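Local coordinates for holo-[acyl-carrier-protein] synthase (Neisseria meningitidis FAM18, PDB 5SUV) that binds coenzyme A in a pocket shared between neighbouring subunits of a trimer, and belongs to the 4'-phosphopantetheinyl transferase superfamily, at residues V64-G67 with A71-F74; R75-G80 with P93-W98. One frame throughout, in Å; residues are numbered along the deposited sequence.

Contact 1: V64-G67 with A71-F74. With COA (coenzyme A), chain D.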
loop_
_atom_site.group_PDB
_atom_site.type_symbol
_atom_site.label_atom_id
_atom_site.label_comp_id
_atom_site.label_asym_id
_atom_site.label_seq_id
_atom_site.Cartn_x
_atom_site.Cartn_y
_atom_site.Cartn_z
ATOM N N VAL A 64 13.534 -4.301 2.218
ATOM C CA VAL A 64 14.690 -4.933 2.831
ATOM C C VAL A 64 15.575 -3.911 3.534
ATOM O O VAL A 64 16.663 -4.253 4.014
ATOM C CB VAL A 64 15.481 -5.797 1.823
ATOM C CG1 VAL A 64 14.592 -6.901 1.250
ATOM C CG2 VAL A 64 16.060 -4.990 0.676
ATOM N N GLY A 65 15.111 -2.671 3.653
ATOM C CA GLY A 65 15.710 -1.734 4.583
ATOM C C GLY A 65 16.954 -1.021 4.104
ATOM O O GLY A 65 17.564 -0.293 4.893
ATOM N N THR A 66 17.330 -1.173 2.832
ATOM C CA THR A 66 18.597 -0.668 2.342
ATOM C C THR A 66 18.478 0.434 1.312
ATOM O O THR A 66 19.432 1.192 1.141
ATOM C CB THR A 66 19.402 -1.805 1.695
ATOM O OG1 THR A 66 18.624 -2.382 0.647
ATOM C CG2 THR A 66 19.739 -2.864 2.704
ATOM N N GLY A 67 17.366 0.513 0.599
ATOM C CA GLY A 67 17.309 1.275 -0.613
ATOM C C GLY A 67 18.181 0.561 -1.626
ATOM O O GLY A 67 18.661 -0.559 -1.396
ATOM N N ALA A 71 24.150 -5.283 -3.377
ATOM C CA ALA A 71 23.508 -6.290 -4.208
ATOM C C ALA A 71 22.023 -6.038 -4.359
ATOM O O ALA A 71 21.395 -6.642 -5.230
ATOM C CB ALA A 71 23.732 -7.688 -3.620
ATOM N N VAL A 72 21.450 -5.172 -3.526
ATOM C CA VAL A 72 20.060 -4.780 -3.674
ATOM C C VAL A 72 20.035 -3.725 -4.767
ATOM O O VAL A 72 19.994 -2.520 -4.484
ATOM C CB VAL A 72 19.471 -4.248 -2.351
ATOM C CG1 VAL A 72 17.996 -3.932 -2.502
ATOM C CG2 VAL A 72 19.644 -5.264 -1.247
ATOM N N SER A 73 20.059 -4.174 -6.017
ATOM C CA SER A 73 20.171 -3.304 -7.178
ATOM C C SER A 73 19.055 -3.591 -8.174
ATOM O O SER A 73 18.440 -4.664 -8.181
ATOM C CB SER A 73 21.526 -3.470 -7.857
ATOM O OG SER A 73 21.716 -4.810 -8.273
ATOM N N PHE A 74 18.807 -2.609 -9.045
ATOM C CA PHE A 74 17.822 -2.815 -10.096
ATOM C C PHE A 74 18.152 -4.042 -10.926
ATOM O O PHE A 74 17.250 -4.781 -11.335
ATOM C CB PHE A 74 17.744 -1.584 -10.992
ATOM C CG PHE A 74 17.213 -0.370 -10.295
ATOM C CD1 PHE A 74 15.876 -0.267 -9.980
ATOM C CD2 PHE A 74 18.059 0.668 -9.970
ATOM C CE1 PHE A 74 15.382 0.869 -9.347
ATOM C CE2 PHE A 74 17.578 1.799 -9.338
ATOM C CZ PHE A 74 16.243 1.898 -9.019
HETATM N N1A COA D . 14.941 1.591 3.604
HETATM C C2A COA D . 13.613 1.818 3.475
HETATM N N3A COA D . 13.034 2.949 3.091
HETATM C C4A COA D . 13.910 3.978 2.810
HETATM C C5A COA D . 15.338 3.910 2.899
HETATM C C6A COA D . 15.780 2.634 3.318
HETATM N N6A COA D . 17.031 2.413 3.473
HETATM N N7A COA D . 15.910 5.043 2.580
HETATM C C8A COA D . 14.875 5.802 2.294
HETATM N N9A COA D . 13.669 5.205 2.412
HETATM C C1B COA D . 12.305 5.769 2.220
HETATM C C2B COA D . 12.134 7.052 3.156
HETATM O O2B COA D . 10.968 7.003 3.868
HETATM C C3B COA D . 12.104 8.150 2.039
HETATM O O3B COA D . 11.342 9.176 2.323
HETATM P P3B COA D . 11.776 10.172 3.719
HETATM O O7A COA D . 13.148 10.267 3.659
HETATM O O8A COA D . 11.265 9.369 4.875
HETATM O O9A COA D . 11.051 11.376 3.389
HETATM C C4B COA D . 11.414 7.332 0.936
HETATM O O4B COA D . 12.099 6.137 0.916
HETATM C C5B COA D . 11.434 7.977 -0.452
HETATM O O5B COA D . 10.676 7.185 -1.286
HETATM P P1A COA D . 10.328 7.857 -2.704
HETATM O O1A COA D . 9.648 9.067 -2.507
HETATM O O2A COA D . 9.810 6.734 -3.547
HETATM O O3A COA D . 11.860 8.367 -3.090
HETATM P P2A COA D . 12.680 7.743 -4.286
HETATM O O4A COA D . 13.843 8.529 -4.326
HETATM O O5A COA D . 11.787 7.455 -5.459
HETATM O O6A COA D . 13.212 6.181 -3.825
HETATM C CBP COA D . 14.970 5.017 -2.739
HETATM C CCP COA D . 13.963 6.215 -2.738
HETATM C CDP COA D . 15.040 4.478 -1.352
HETATM C CEP COA D . 14.629 3.890 -3.677
HETATM C CAP COA D . 16.280 5.591 -3.126
HETATM O OAP COA D . 16.701 6.487 -2.153
HETATM C C9P COA D . 17.361 4.568 -3.290
HETATM O O9P COA D . 17.799 4.005 -2.349
HETATM N N8P COA D . 17.873 4.316 -4.544
HETATM C C7P COA D . 17.404 4.986 -5.725
HETATM C C6P COA D . 18.635 5.432 -6.531
HETATM C C5P COA D . 18.306 5.272 -7.971
HETATM O O5P COA D . 18.747 4.387 -8.636
HETATM N N4P COA D . 17.459 6.207 -8.543
HETATM C C3P COA D . 17.066 6.051 -9.946
HETATM C C2P COA D . 18.245 6.105 -10.878
HETATM S S1P COA D . 17.640 5.669 -12.496
#
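V72 holds CG1 anti to its backbone N (chi1 -176°), which aims both methyls at the segment V64-G67; T66 in turn places OG1 between its own N and carbonyl carbon (chi1 57°), bringing it against both methyls at a slant. The setting is a Schellman motif that ends helix 46-63, with G65 at positive phi as the C-prime residue, followed by a loop that folds back at A71-F74. V72 stands at the centre of an inverse gamma turn, closed by a weak bond from S73 N to A71 O.

OG1 of T66 lies equally near V72 CG1 and CG2, 3.6 Å from each. OG1 also donates to G67 O at 2.7 Å, meeting a lone pair in the carbonyl plane, which helps hold the threonine rotamer. The bonded carbonyl oxygen, G67 O, also rests 3.6 Å from V72 CG1. V64 meets the same valine tip to tip, CG2 against V72 CG1 at 3.9 Å, while W98, F60 and A61 pack round V72 from the two flanking helices.

This turn illustrates how a helix end can be shaped into a ligand site. Coenzyme A lies against the same loop, and K52, H81, L84 and S112 of a second subunit also hydrogen-bond it. G67 carries no side chain, and the ligand's O9P comes within 3.3 Å of its CA. F74, whose ring meets the ligand's C5P with its edge and in plane, adds a second wall. The adenine amino nitrogen N6A donates to the backbone oxygen G65 O at 3.1 Å, with an N-H...O angle of 163°.

Contact 2: R75-G80 with P93-W98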
loop_
_atom_site.group_PDB
_atom_site.type_symbol
_atom_site.label_atom_id
_atom_site.label_comp_id
_atom_site.label_asym_id
_atom_site.label_seq_id
_atom_site.Cartn_x
_atom_site.Cartn_y
_atom_site.Cartn_z
ATOM N N ARG A 75 19.437 -4.268 -11.195
ATOM C CA ARG A 75 19.828 -5.364 -12.072
ATOM C C ARG A 75 19.782 -6.727 -11.395
ATOM O O ARG A 75 19.900 -7.742 -12.099
ATOM C CB ARG A 75 21.233 -5.142 -12.630
ATOM C CG ARG A 75 21.303 -4.101 -13.719
ATOM C CD ARG A 75 22.663 -4.127 -14.390
ATOM N NE ARG A 75 22.764 -3.122 -15.443
ATOM C CZ ARG A 75 23.075 -1.844 -15.240
ATOM N NH1 ARG A 75 23.316 -1.393 -14.015
ATOM N NH2 ARG A 75 23.143 -1.011 -16.267
ATOM N N ASN A 76 19.559 -6.770 -10.075
ATOM C CA ASN A 76 19.414 -8.019 -9.341
ATOM C C ASN A 76 17.983 -8.302 -8.909
ATOM O O ASN A 76 17.711 -9.409 -8.438
ATOM C CB ASN A 76 20.311 -8.029 -8.086
ATOM C CG ASN A 76 21.747 -8.465 -8.385
ATOM O OD1 ASN A 76 22.031 -9.061 -9.431
ATOM N ND2 ASN A 76 22.655 -8.141 -7.482
ATOM N N ILE A 77 17.066 -7.347 -9.047
ATOM C CA ILE A 77 15.685 -7.512 -8.596
ATOM C C ILE A 77 14.820 -7.678 -9.841
ATOM O O ILE A 77 14.519 -6.698 -10.529
ATOM C CB ILE A 77 15.203 -6.316 -7.775
ATOM C CG1 ILE A 77 16.091 -6.044 -6.555
ATOM C CG2 ILE A 77 13.750 -6.537 -7.373
ATOM C CD1 ILE A 77 15.924 -4.620 -6.042
ATOM N N GLY A 78 14.384 -8.906 -10.114
ATOM C CA GLY A 78 13.577 -9.212 -11.282
ATOM C C GLY A 78 12.129 -9.481 -10.912
ATOM O O GLY A 78 11.830 -9.937 -9.809
ATOM N N ILE A 79 11.223 -9.191 -11.843
ATOM C CA ILE A 79 9.804 -9.472 -11.662
ATOM C C ILE A 79 9.381 -10.517 -12.689
ATOM O O ILE A 79 9.615 -10.347 -13.894
ATOM C CB ILE A 79 8.944 -8.193 -11.774
ATOM C CG1 ILE A 79 9.156 -7.287 -10.559
ATOM C CG2 ILE A 79 7.477 -8.540 -11.845
ATOM C CD1 ILE A 79 10.428 -6.469 -10.578
ATOM N N GLY A 80 8.790 -11.609 -12.203
ATOM C CA GLY A 80 8.101 -12.581 -13.031
ATOM C C GLY A 80 6.656 -12.739 -12.607
ATOM O O GLY A 80 6.174 -11.961 -11.783
ATOM N N PRO A 93 22.115 -13.773 -8.498
ATOM C CA PRO A 93 22.693 -14.674 -7.486
ATOM C C PRO A 93 23.235 -13.950 -6.261
ATOM O O PRO A 93 23.124 -14.465 -5.137
ATOM C CB PRO A 93 23.791 -15.419 -8.274
ATOM C CG PRO A 93 24.052 -14.582 -9.473
ATOM C CD PRO A 93 22.768 -13.889 -9.807
ATOM N N ALA A 94 23.815 -12.768 -6.424
ATOM C CA ALA A 94 24.368 -12.090 -5.261
ATOM C C ALA A 94 23.264 -11.666 -4.306
ATOM O O ALA A 94 23.460 -11.641 -3.086
ATOM C CB ALA A 94 25.165 -10.876 -5.686
ATOM N N LEU A 95 22.109 -11.280 -4.852
ATOM C CA LEU A 95 20.982 -10.900 -3.998
ATOM C C LEU A 95 20.363 -12.120 -3.318
ATOM O O LEU A 95 20.000 -12.053 -2.136
ATOM C CB LEU A 95 19.926 -10.131 -4.816
ATOM C CG LEU A 95 18.678 -9.636 -4.069
ATOM C CD1 LEU A 95 19.056 -8.843 -2.832
ATOM C CD2 LEU A 95 17.799 -8.793 -5.014
ATOM N N SER A 96 20.181 -13.224 -4.049
ATOM C CA SER A 96 19.735 -14.459 -3.407
ATOM C C SER A 96 20.601 -14.779 -2.196
ATOM O O SER A 96 20.091 -15.111 -1.118
ATOM C CB SER A 96 19.771 -15.629 -4.409
ATOM O OG SER A 96 18.747 -15.496 -5.372
ATOM N N LYS A 97 21.917 -14.670 -2.354
ATOM C CA LYS A 97 22.837 -14.962 -1.258
ATOM C C LYS A 97 22.643 -13.987 -0.098
ATOM O O LYS A 97 22.575 -14.397 1.064
ATOM C CB LYS A 97 24.277 -14.924 -1.769
ATOM C CG LYS A 97 25.305 -15.248 -0.691
ATOM C CD LYS A 97 26.725 -15.056 -1.181
ATOM C CE LYS A 97 27.736 -15.460 -0.117
ATOM N NZ LYS A 97 27.634 -16.902 0.217
ATOM N N TRP A 98 22.523 -12.690 -0.396
ATOM C CA TRP A 98 22.321 -11.714 0.672
ATOM C C TRP A 98 21.011 -11.976 1.409
ATOM O O TRP A 98 20.970 -11.962 2.642
ATOM C CB TRP A 98 22.338 -10.291 0.107
ATOM C CG TRP A 98 22.227 -9.192 1.150
ATOM C CD1 TRP A 98 23.229 -8.697 1.925
ATOM C CD2 TRP A 98 21.052 -8.457 1.499
ATOM N NE1 TRP A 98 22.755 -7.700 2.745
ATOM C CE2 TRP A 98 21.415 -7.535 2.503
ATOM C CE3 TRP A 98 19.726 -8.497 1.071
ATOM C CZ2 TRP A 98 20.490 -6.651 3.080
ATOM C CZ3 TRP A 98 18.819 -7.631 1.646
ATOM C CH2 TRP A 98 19.205 -6.722 2.633
#
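N76 and L95 bury equal amounts of surface in this contact, and they do so mainly through aliphatic carbons. CB of N76 faces CB of L95 at 3.9 Å, with L95 CD2 nearly as close to the same asparagine carbon. With CG swung opposite the main-chain N (chi1 -179°), the leucine reaches from the helix past the asparagine to the start of the strand. CD2 is the branch that does the work: it lies 3.5 Å from the backbone oxygen N76 O and 3.6 Å from I77 CG1, the isoleucine and leucine side chains meeting at a slant.

The architecture is a beta hairpin, strands 77-81 and 87-91, followed, after G92, by helix 93-102, which folds back so that its first turn packs against the entry of the first strand. F60 of helix 46-63 touches both I77 and L95, and F89 touches I77 from the partner strand.

The amide nitrogen of N76 lies beside the first turn of the helix. ND2 passes 4.1 Å from A94 CB, a loose contact at the partly open margin, and hydrogen-bonds to A71 O, in the loop that precedes the strand.

Contacts 1 and 2 follow one another along the chain, their centres about 10 Å apart, and exemplify neighbouring contacts tied together by direct interactions between their residues. One tie is probably a hydrogen bond, N76 ND2 to A71 O at 3.0 Å, which fastens the gamma turn of contact 1 to the asparagine of contact 2. Helix 93-102 adds packing: W98 CZ3 lies 3.8 Å from V72 CG2, and L95 CB is as near to A71 O. Coenzyme A touches contact 1 directly, through G65, T66, G67 and F74, whereas the side chain of I77 in contact 2 is about 9 Å from it.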